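Local coordinates for protein acyl-CoA dehydrogenase (Geobacillus kaustophilus, PDB 2PG0) that probably acts as an FAD-dependent acyl-CoA dehydrogenase, introducing a double bond at the alpha-beta position of thioester-bound acyl chains, at residues 22-33 with 80-88; 165-176 with 186-194. All coordinates share one frame; numbering follows the deposited sequence.

Contact 1: 22-33 with 80-88; sequences RKFLEKEAYPHY and ELEKVGSSL
Helices 22-28 and 80-84 run nearly parallel, crossing at -25° with their axes 10.5 Å apart; R22 faces E80, and Y30, just past the first helix, faces V84. V84 lies at the middle of the contact: with CG1 anti to the backbone N (chi1 -177°), its two methyls part. CG2 sits over one face of the Y30 ring, 3.7 Å from the ring centroid in a CH-pi contact, whereas CG1 meets A29 and the Y33 ring. L25 lays CD1 on the E80 backbone and crosses L81 with CD2. At one end R22 faces E80 charge to charge: OE1 lies 3.0 Å from NH1 but above the guanidinium face, so no N-H aims at it. E80 OE2 also bridges K83 and R18, and this shared carboxylate probably offsets the proximity of R22 and K83. A water joins Y30 OH to E80 O and OE1. At the other end Y33 OH accepts from S87 N at 2.9 Å (158°), with its ring against G85, where any side chain would clash; S87 OG is held by A212 N. Such helix-to-helix packing belongs to the all-helical N-terminal domain of the acyl-CoA dehydrogenase fold.

Contact 2: 165-176 with 186-194; sequences IHADLIVVACKT and GISLLVVER
Strands 169-175 and 187-193 form an antiparallel beta hairpin of the middle, beta-rich domain of the acyl-CoA dehydrogenase fold. I170 with V192, V172 with L190 and C174 with S188 are its hydrogen-bonded pairs, and V192 N reaches I170 O at 2.8 Å almost straight (173°). Mostly branched or aliphatic residues line both faces. On the one carrying I170, V172 and V192, the CG2 methyls of V172 and V192 meet at 3.7 Å; on the other, L189 brings CD2 to A173 CB, whose small size admits it, and L169 lies alongside E193, CD2 against CG.

The two ends are polar. T176 OG1 and S188 OG share a hydrogen bond of 2.7 Å, two small hydroxyls suited to the end where a nine-residue loop links the strands, and S188 OG has a further partner in G235 N. At the opposite end R194, bent at chi3 (-68°), turns its guanidinium edge to the 165-168 loop. NE meets D168 OD1 at 2.8 Å on the anti side of the carboxylate, while NH2 bonds I165 O at 3.0 Å and, weakly, H166 O. A methionine in place of R194 would probably cost D168 OD1 its salt-bridge partner, leaving the carboxylate to lean on R44 and the I165 and H166 carbonyls without the arginine N-H.

Strand 125-128, which contributes I127 to the FAD site, pairs with 169-175 on its other edge, while V172 and V192 rest on F220 of strand 216-220, and L190 packs on strand 151-161.

Overall arrangement
Both contacts are largely buried but in different domains: contact 1 joins two helices of the N-terminal domain, contact 2 two neighbouring strands of the middle domain. Their centres are 29 Å apart, their nearest atoms about 9 Å, and they share no element. In contact 1 side chains do nearly all the joining, with one clear hydrogen bond across and water and charge filling in at the ends; in contact 2 the backbones bond repeatedly and side chains finish the ends. Each carries an arginine-carboxylate salt bridge, its oxygen off the guanidinium plane in contact 1 and near it in contact 2. The side chains of S86 and A173 lie about 9 and 8 Å from the FAD.

Contact 1: 22-33 with 80-88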
loop_
_atom_site.group_PDB
_atom_site.type_symbol
_atom_site.label_atom_id
_atom_site.label_comp_id
_atom_site.label_asym_id
_atom_site.label_seq_id
_atom_site.Cartn_x
_atom_site.Cartn_y
_atom_site.Cartn_z
ATOM N N ARG A 22 29.200 -19.377 13.377
ATOM C CA ARG A 22 29.518 -18.640 12.150
ATOM C C ARG A 22 30.866 -19.083 11.560
ATOM O O ARG A 22 31.018 -19.177 10.337
ATOM C CB ARG A 22 29.529 -17.134 12.390
ATOM C CG ARG A 22 29.610 -16.313 11.098
ATOM C CD ARG A 22 29.840 -14.843 11.398
ATOM N NE ARG A 22 28.827 -14.288 12.300
ATOM C CZ ARG A 22 27.645 -13.816 11.912
ATOM N NH1 ARG A 22 27.295 -13.839 10.630
ATOM N NH2 ARG A 22 26.805 -13.330 12.813
ATOM N N LYS A 23 31.834 -19.362 12.434
ATOM C CA LYS A 23 33.145 -19.839 11.980
ATOM C C LYS A 23 33.023 -21.181 11.253
ATOM O O LYS A 23 33.648 -21.388 10.210
ATOM C CB LYS A 23 34.125 -19.948 13.145
ATOM C CG LYS A 23 35.562 -20.206 12.699
ATOM C CD LYS A 23 36.539 -20.079 13.859
ATOM C CE LYS A 23 37.974 -20.147 13.348
ATOM N NZ LYS A 23 38.925 -19.509 14.312
ATOM N N PHE A 24 32.211 -22.077 11.805
ATOM C CA PHE A 24 31.902 -23.352 11.165
ATOM C C PHE A 24 31.292 -23.134 9.769
ATOM O O PHE A 24 31.738 -23.731 8.782
ATOM C CB PHE A 24 30.966 -24.170 12.060
ATOM C CG PHE A 24 30.475 -25.444 11.440
ATOM C CD1 PHE A 24 31.251 -26.603 11.481
ATOM C CD2 PHE A 24 29.223 -25.496 10.827
ATOM C CE1 PHE A 24 30.792 -27.789 10.910
ATOM C CE2 PHE A 24 28.756 -26.679 10.253
ATOM C CZ PHE A 24 29.542 -27.833 10.295
ATOM N N LEU A 25 30.289 -22.264 9.695
ATOM C CA LEU A 25 29.584 -22.005 8.434
ATOM C C LEU A 25 30.446 -21.309 7.388
ATOM O O LEU A 25 30.288 -21.546 6.187
ATOM C CB LEU A 25 28.311 -21.182 8.687
ATOM C CG LEU A 25 27.228 -21.847 9.542
ATOM C CD1 LEU A 25 26.070 -20.867 9.745
ATOM C CD2 LEU A 25 26.744 -23.156 8.915
ATOM N N GLU A 26 31.348 -20.440 7.838
ATOM C CA GLU A 26 32.248 -19.746 6.921
ATOM C C GLU A 26 33.114 -20.721 6.123
ATOM O O GLU A 26 33.479 -20.437 4.982
ATOM C CB GLU A 26 33.100 -18.705 7.655
ATOM C CG GLU A 26 32.375 -17.357 7.809
ATOM C CD GLU A 26 33.033 -16.415 8.818
ATOM O OE1 GLU A 26 34.023 -16.816 9.473
ATOM O OE2 GLU A 26 32.549 -15.261 8.961
ATOM N N LYS A 27 33.425 -21.869 6.726
ATOM C CA LYS A 27 34.168 -22.927 6.041
ATOM C C LYS A 27 33.259 -23.922 5.305
ATOM O O LYS A 27 33.524 -24.271 4.152
ATOM C CB LYS A 27 35.057 -23.678 7.031
ATOM C CG LYS A 27 35.842 -24.831 6.398
ATOM C CD LYS A 27 36.818 -25.475 7.367
ATOM C CE LYS A 27 36.112 -26.260 8.466
ATOM N NZ LYS A 27 37.102 -26.820 9.440
ATOM N N GLU A 28 32.199 -24.369 5.982
ATOM C CA GLU A 28 31.399 -25.514 5.530
ATOM C C GLU A 28 30.157 -25.197 4.698
ATOM O O GLU A 28 29.647 -26.081 3.994
ATOM C CB GLU A 28 30.976 -26.379 6.723
ATOM C CG GLU A 28 32.123 -26.986 7.521
ATOM C CD GLU A 28 32.840 -28.120 6.794
ATOM O OE1 GLU A 28 32.482 -28.438 5.642
ATOM O OE2 GLU A 28 33.764 -28.707 7.390
ATOM N N ALA A 29 29.679 -23.961 4.766
ATOM C CA ALA A 29 28.386 -23.622 4.157
ATOM C C ALA A 29 28.463 -22.502 3.128
ATOM O O ALA A 29 28.064 -22.685 1.971
ATOM C CB ALA A 29 27.357 -23.297 5.247
ATOM N N TYR A 30 28.968 -21.341 3.545
ATOM C CA TYR A 30 29.017 -20.171 2.671
ATOM C C TYR A 30 29.674 -20.448 1.302
ATOM O O TYR A 30 29.102 -20.101 0.261
ATOM C CB TYR A 30 29.705 -18.991 3.374
ATOM C CG TYR A 30 28.827 -18.213 4.327
ATOM C CD1 TYR A 30 28.913 -18.413 5.709
ATOM C CD2 TYR A 30 27.924 -17.264 3.853
ATOM C CE1 TYR A 30 28.124 -17.684 6.589
ATOM C CE2 TYR A 30 27.124 -16.538 4.724
ATOM C CZ TYR A 30 27.228 -16.755 6.090
ATOM O OH TYR A 30 26.453 -16.039 6.963
ATOM N N PRO A 31 30.868 -21.080 1.295
ATOM C CA PRO A 31 31.513 -21.263 -0.009
ATOM C C PRO A 31 30.918 -22.384 -0.861
ATOM O O PRO A 31 31.177 -22.418 -2.073
ATOM C CB PRO A 31 32.963 -21.617 0.350
ATOM C CG PRO A 31 33.080 -21.513 1.855
ATOM C CD PRO A 31 31.692 -21.625 2.391
ATOM N N HIS A 32 30.164 -23.286 -0.234
ATOM C CA HIS A 32 29.587 -24.479 -0.884
ATOM C C HIS A 32 28.141 -24.265 -1.353
ATOM O O HIS A 32 27.608 -25.076 -2.115
ATOM C CB HIS A 32 29.530 -25.656 0.096
ATOM C CG HIS A 32 30.861 -26.134 0.585
ATOM N ND1 HIS A 32 31.423 -27.320 0.161
ATOM C CD2 HIS A 32 31.718 -25.616 1.498
ATOM C CE1 HIS A 32 32.575 -27.505 0.780
ATOM N NE2 HIS A 32 32.784 -26.479 1.588
ATOM N N TYR A 33 27.494 -23.214 -0.855
ATOM C CA TYR A 33 26.043 -23.064 -1.021
ATOM C C TYR A 33 25.595 -23.090 -2.483
ATOM O O TYR A 33 24.626 -23.774 -2.817
ATOM C CB TYR A 33 25.555 -21.794 -0.328
ATOM C CG TYR A 33 24.050 -21.675 -0.209
ATOM C CD1 TYR A 33 23.373 -22.246 0.869
ATOM C CD2 TYR A 33 23.304 -20.977 -1.166
ATOM C CE1 TYR A 33 21.989 -22.128 0.993
ATOM C CE2 TYR A 33 21.915 -20.851 -1.047
ATOM C CZ TYR A 33 21.272 -21.429 0.032
ATOM O OH TYR A 33 19.913 -21.311 0.165
ATOM N N GLU A 80 21.748 -17.870 11.875
ATOM C CA GLU A 80 23.023 -18.018 11.175
ATOM C C GLU A 80 22.916 -18.856 9.896
ATOM O O GLU A 80 23.576 -18.566 8.901
ATOM C CB GLU A 80 24.115 -18.548 12.118
ATOM C CG GLU A 80 24.532 -17.540 13.210
ATOM C CD GLU A 80 24.937 -16.171 12.666
ATOM O OE1 GLU A 80 25.741 -16.114 11.718
ATOM O OE2 GLU A 80 24.465 -15.149 13.206
ATOM N N LEU A 81 22.069 -19.878 9.918
ATOM C CA LEU A 81 21.841 -20.690 8.722
ATOM C C LEU A 81 21.121 -19.892 7.623
ATOM O O LEU A 81 21.439 -20.036 6.440
ATOM C CB LEU A 81 21.067 -21.962 9.069
ATOM C CG LEU A 81 21.853 -23.067 9.782
ATOM C CD1 LEU A 81 20.909 -24.159 10.229
ATOM C CD2 LEU A 81 22.968 -23.648 8.901
ATOM N N GLU A 82 20.155 -19.063 8.011
ATOM C CA GLU A 82 19.462 -18.206 7.043
ATOM C C GLU A 82 20.416 -17.186 6.430
ATOM O O GLU A 82 20.312 -16.862 5.245
ATOM C CB GLU A 82 18.241 -17.518 7.663
ATOM C CG GLU A 82 17.357 -16.739 6.656
ATOM C CD GLU A 82 16.700 -17.637 5.594
ATOM O OE1 GLU A 82 16.401 -18.820 5.875
ATOM O OE2 GLU A 82 16.463 -17.150 4.469
ATOM N N LYS A 83 21.363 -16.701 7.229
ATOM C CA LYS A 83 22.391 -15.805 6.714
ATOM C C LYS A 83 23.169 -16.440 5.563
ATOM O O LYS A 83 23.614 -15.741 4.653
ATOM C CB LYS A 83 23.321 -15.338 7.836
ATOM C CG LYS A 83 22.647 -14.324 8.761
ATOM C CD LYS A 83 23.542 -13.913 9.910
ATOM C CE LYS A 83 22.754 -13.171 10.975
ATOM N NZ LYS A 83 23.661 -12.708 12.078
ATOM N N VAL A 84 23.318 -17.764 5.606
ATOM C CA VAL A 84 23.860 -18.504 4.465
ATOM C C VAL A 84 22.794 -18.568 3.359
ATOM O O VAL A 84 22.996 -18.040 2.266
ATOM C CB VAL A 84 24.348 -19.926 4.847
ATOM C CG1 VAL A 84 24.985 -20.629 3.633
ATOM C CG2 VAL A 84 25.341 -19.869 6.030
ATOM N N GLY A 85 21.664 -19.203 3.656
ATOM C CA GLY A 85 20.550 -19.243 2.692
ATOM C C GLY A 85 19.361 -20.062 3.148
ATOM O O GLY A 85 19.484 -20.939 4.005
ATOM N N SER A 86 18.209 -19.783 2.538
ATOM C CA SER A 86 16.945 -20.413 2.915
ATOM C C SER A 86 16.894 -21.913 2.640
ATOM O O SER A 86 16.058 -22.610 3.205
ATOM C CB SER A 86 15.784 -19.717 2.182
ATOM O OG SER A 86 15.764 -18.337 2.477
ATOM N N SER A 87 17.771 -22.422 1.777
ATOM C CA SER A 87 17.803 -23.866 1.519
ATOM C C SER A 87 18.235 -24.668 2.740
ATOM O O SER A 87 18.078 -25.886 2.775
ATOM C CB SER A 87 18.668 -24.203 0.302
ATOM O OG SER A 87 18.013 -23.835 -0.905
ATOM N N LEU A 88 18.761 -23.976 3.745
ATOM C CA LEU A 88 19.171 -24.618 4.992
ATOM C C LEU A 88 18.045 -24.789 6.024
ATOM O O LEU A 88 18.289 -25.260 7.147
ATOM C CB LEU A 88 20.363 -23.868 5.585
ATOM C CG LEU A 88 21.665 -24.222 4.852
ATOM C CD1 LEU A 88 22.693 -23.126 5.052
ATOM C CD2 LEU A 88 22.219 -25.588 5.280
HETATM O O HOH W 1 25.984 -17.325 9.306
HETATM O O HOH W 2 18.401 -21.132 -1.723
#

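Contact 2: 165-176 with 186-194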
loop_
_atom_site.group_PDB
_atom_site.type_symbol
_atom_site.label_atom_id
_atom_site.label_comp_id
_atom_site.label_asym_id
_atom_site.label_seq_id
_atom_site.Cartn_x
_atom_site.Cartn_y
_atom_site.Cartn_z
ATOM N N ILE A 165 13.840 -36.140 0.505
ATOM C CA ILE A 165 14.779 -37.165 0.035
ATOM C C ILE A 165 15.653 -37.709 1.174
ATOM O O ILE A 165 15.777 -38.924 1.326
ATOM C CB ILE A 165 15.646 -36.667 -1.159
ATOM C CG1 ILE A 165 14.761 -36.205 -2.327
ATOM C CG2 ILE A 165 16.664 -37.747 -1.616
ATOM C CD1 ILE A 165 13.725 -37.235 -2.806
ATOM N N HIS A 166 16.234 -36.817 1.979
ATOM C CA HIS A 166 17.161 -37.240 3.038
ATOM C C HIS A 166 16.504 -37.936 4.229
ATOM O O HIS A 166 17.137 -38.766 4.883
ATOM C CB HIS A 166 17.984 -36.056 3.565
ATOM C CG HIS A 166 19.177 -35.714 2.731
ATOM N ND1 HIS A 166 19.892 -36.656 2.020
ATOM C CD2 HIS A 166 19.802 -34.530 2.521
ATOM C CE1 HIS A 166 20.891 -36.062 1.390
ATOM N NE2 HIS A 166 20.861 -34.773 1.683
ATOM N N ALA A 167 15.248 -37.590 4.519
ATOM C CA ALA A 167 14.613 -38.004 5.772
ATOM C C ALA A 167 14.580 -39.520 5.969
ATOM O O ALA A 167 14.167 -40.273 5.080
ATOM C CB ALA A 167 13.213 -37.415 5.896
ATOM N N ASP A 168 15.036 -39.942 7.143
ATOM C CA ASP A 168 15.071 -41.347 7.548
ATOM C C ASP A 168 13.919 -41.673 8.489
ATOM O O ASP A 168 13.549 -42.843 8.654
ATOM C CB ASP A 168 16.394 -41.637 8.257
ATOM C CG ASP A 168 17.591 -41.167 7.462
ATOM O OD1 ASP A 168 17.888 -41.787 6.419
ATOM O OD2 ASP A 168 18.228 -40.171 7.881
ATOM N N LEU A 169 13.390 -40.634 9.130
ATOM C CA LEU A 169 12.243 -40.724 10.025
ATOM C C LEU A 169 11.235 -39.670 9.588
ATOM O O LEU A 169 11.557 -38.488 9.565
ATOM C CB LEU A 169 12.652 -40.423 11.470
ATOM C CG LEU A 169 13.503 -41.391 12.290
ATOM C CD1 LEU A 169 13.556 -40.877 13.721
ATOM C CD2 LEU A 169 12.940 -42.808 12.261
ATOM N N ILE A 170 10.025 -40.089 9.241
ATOM C CA ILE A 170 9.009 -39.125 8.820
ATOM C C ILE A 170 7.801 -39.209 9.757
ATOM O O ILE A 170 7.191 -40.267 9.895
ATOM C CB ILE A 170 8.596 -39.316 7.323
ATOM C CG1 ILE A 170 9.816 -39.295 6.388
ATOM C CG2 ILE A 170 7.610 -38.233 6.887
ATOM C CD1 ILE A 170 10.479 -40.669 6.174
ATOM N N VAL A 171 7.485 -38.101 10.423
ATOM C CA VAL A 171 6.265 -38.017 11.229
ATOM C C VAL A 171 5.075 -37.781 10.283
ATOM O O VAL A 171 4.956 -36.715 9.673
ATOM C CB VAL A 171 6.356 -36.920 12.310
ATOM C CG1 VAL A 171 5.037 -36.815 13.086
ATOM C CG2 VAL A 171 7.534 -37.194 13.270
ATOM N N VAL A 172 4.214 -38.790 10.154
ATOM C CA VAL A 172 3.121 -38.763 9.171
ATOM C C VAL A 172 1.746 -38.592 9.830
ATOM O O VAL A 172 1.367 -39.374 10.706
ATOM C CB VAL A 172 3.133 -40.025 8.260
ATOM C CG1 VAL A 172 2.005 -39.972 7.223
ATOM C CG2 VAL A 172 4.488 -40.168 7.561
ATOM N N ALA A 173 1.010 -37.566 9.401
ATOM C CA ALA A 173 -0.370 -37.366 9.852
ATOM C C ALA A 173 -1.294 -38.189 8.961
ATOM O O ALA A 173 -1.303 -38.025 7.743
ATOM C CB ALA A 173 -0.753 -35.882 9.815
ATOM N N CYS A 174 -2.055 -39.092 9.569
ATOM C CA CYS A 174 -2.924 -39.986 8.806
ATOM C C CYS A 174 -4.232 -40.239 9.539
ATOM O O CYS A 174 -4.333 -40.001 10.739
ATOM C CB CYS A 174 -2.210 -41.308 8.532
ATOM S SG CYS A 174 -1.489 -42.013 10.008
ATOM N N LYS A 175 -5.241 -40.708 8.809
ATOM C CA LYS A 175 -6.521 -41.013 9.427
ATOM C C LYS A 175 -6.591 -42.484 9.828
ATOM O O LYS A 175 -6.709 -43.369 8.980
ATOM C CB LYS A 175 -7.687 -40.613 8.514
ATOM C CG LYS A 175 -7.861 -39.098 8.370
ATOM C CD LYS A 175 -9.324 -38.721 8.167
ATOM C CE LYS A 175 -9.501 -37.223 7.921
ATOM N NZ LYS A 175 -9.065 -36.410 9.085
ATOM N N THR A 176 -6.476 -42.730 11.130
ATOM C CA THR A 176 -6.658 -44.071 11.691
ATOM C C THR A 176 -8.147 -44.427 11.819
ATOM O O THR A 176 -8.511 -45.603 11.911
ATOM C CB THR A 176 -5.956 -44.225 13.053
ATOM O OG1 THR A 176 -6.190 -43.058 13.852
ATOM C CG2 THR A 176 -4.455 -44.417 12.859
ATOM N N GLY A 186 -10.131 -38.291 14.002
ATOM C CA GLY A 186 -9.657 -39.527 13.393
ATOM C C GLY A 186 -8.200 -39.481 12.966
ATOM O O GLY A 186 -7.715 -40.413 12.325
ATOM N N ILE A 187 -7.506 -38.401 13.323
ATOM C CA ILE A 187 -6.111 -38.197 12.919
ATOM C C ILE A 187 -5.121 -38.664 13.991
ATOM O O ILE A 187 -5.306 -38.417 15.184
ATOM C CB ILE A 187 -5.818 -36.719 12.531
ATOM C CG1 ILE A 187 -6.693 -36.280 11.354
ATOM C CG2 ILE A 187 -4.337 -36.529 12.180
ATOM C CD1 ILE A 187 -6.624 -34.776 11.044
ATOM N N SER A 188 -4.069 -39.338 13.534
ATOM C CA SER A 188 -3.000 -39.824 14.391
ATOM C C SER A 188 -1.655 -39.503 13.770
ATOM O O SER A 188 -1.560 -39.300 12.559
ATOM C CB SER A 188 -3.119 -41.336 14.567
ATOM O OG SER A 188 -4.336 -41.672 15.206
ATOM N N LEU A 189 -0.619 -39.460 14.599
ATOM C CA LEU A 189 0.747 -39.303 14.107
ATOM C C LEU A 189 1.468 -40.644 14.142
ATOM O O LEU A 189 1.478 -41.326 15.159
ATOM C CB LEU A 189 1.512 -38.233 14.898
ATOM C CG LEU A 189 0.903 -36.824 14.914
ATOM C CD1 LEU A 189 1.822 -35.844 15.634
ATOM C CD2 LEU A 189 0.564 -36.328 13.503
ATOM N N LEU A 190 2.051 -41.015 13.010
ATOM C CA LEU A 190 2.734 -42.289 12.867
ATOM C C LEU A 190 4.131 -42.052 12.290
ATOM O O LEU A 190 4.280 -41.400 11.257
ATOM C CB LEU A 190 1.903 -43.206 11.963
ATOM C CG LEU A 190 2.304 -44.657 11.695
ATOM C CD1 LEU A 190 2.313 -45.486 12.976
ATOM C CD2 LEU A 190 1.347 -45.261 10.687
ATOM N N VAL A 191 5.154 -42.562 12.970
ATOM C CA VAL A 191 6.530 -42.422 12.486
ATOM C C VAL A 191 6.817 -43.470 11.409
ATOM O O VAL A 191 6.679 -44.676 11.649
ATOM C CB VAL A 191 7.563 -42.528 13.646
ATOM C CG1 VAL A 191 8.992 -42.481 13.108
ATOM C CG2 VAL A 191 7.330 -41.429 14.673
ATOM N N VAL A 192 7.204 -43.012 10.223
ATOM C CA VAL A 192 7.542 -43.923 9.131
ATOM C C VAL A 192 9.046 -43.895 8.898
ATOM O O VAL A 192 9.633 -42.837 8.675
ATOM C CB VAL A 192 6.766 -43.602 7.830
ATOM C CG1 VAL A 192 7.209 -44.519 6.684
ATOM C CG2 VAL A 192 5.264 -43.745 8.063
ATOM N N GLU A 193 9.663 -45.069 8.956
ATOM C CA GLU A 193 11.112 -45.180 8.825
ATOM C C GLU A 193 11.517 -45.456 7.382
ATOM O O GLU A 193 10.736 -45.997 6.603
ATOM C CB GLU A 193 11.640 -46.268 9.767
ATOM C CG GLU A 193 11.420 -45.951 11.236
ATOM C CD GLU A 193 11.888 -47.056 12.166
ATOM O OE1 GLU A 193 11.325 -48.170 12.097
ATOM O OE2 GLU A 193 12.811 -46.801 12.975
ATOM N N ARG A 194 12.740 -45.066 7.026
ATOM C CA ARG A 194 13.303 -45.362 5.710
ATOM C C ARG A 194 13.201 -46.868 5.422
ATOM O O ARG A 194 13.268 -47.676 6.343
ATOM C CB ARG A 194 14.764 -44.892 5.639
ATOM C CG ARG A 194 15.478 -45.204 4.318
ATOM C CD ARG A 194 16.900 -44.637 4.271
ATOM N NE ARG A 194 16.921 -43.173 4.218
ATOM C CZ ARG A 194 16.695 -42.440 3.127
ATOM N NH1 ARG A 194 16.417 -43.018 1.964
ATOM N NH2 ARG A 194 16.745 -41.113 3.198
HETATM O O HOH W 3 15.986 -41.043 -0.246
#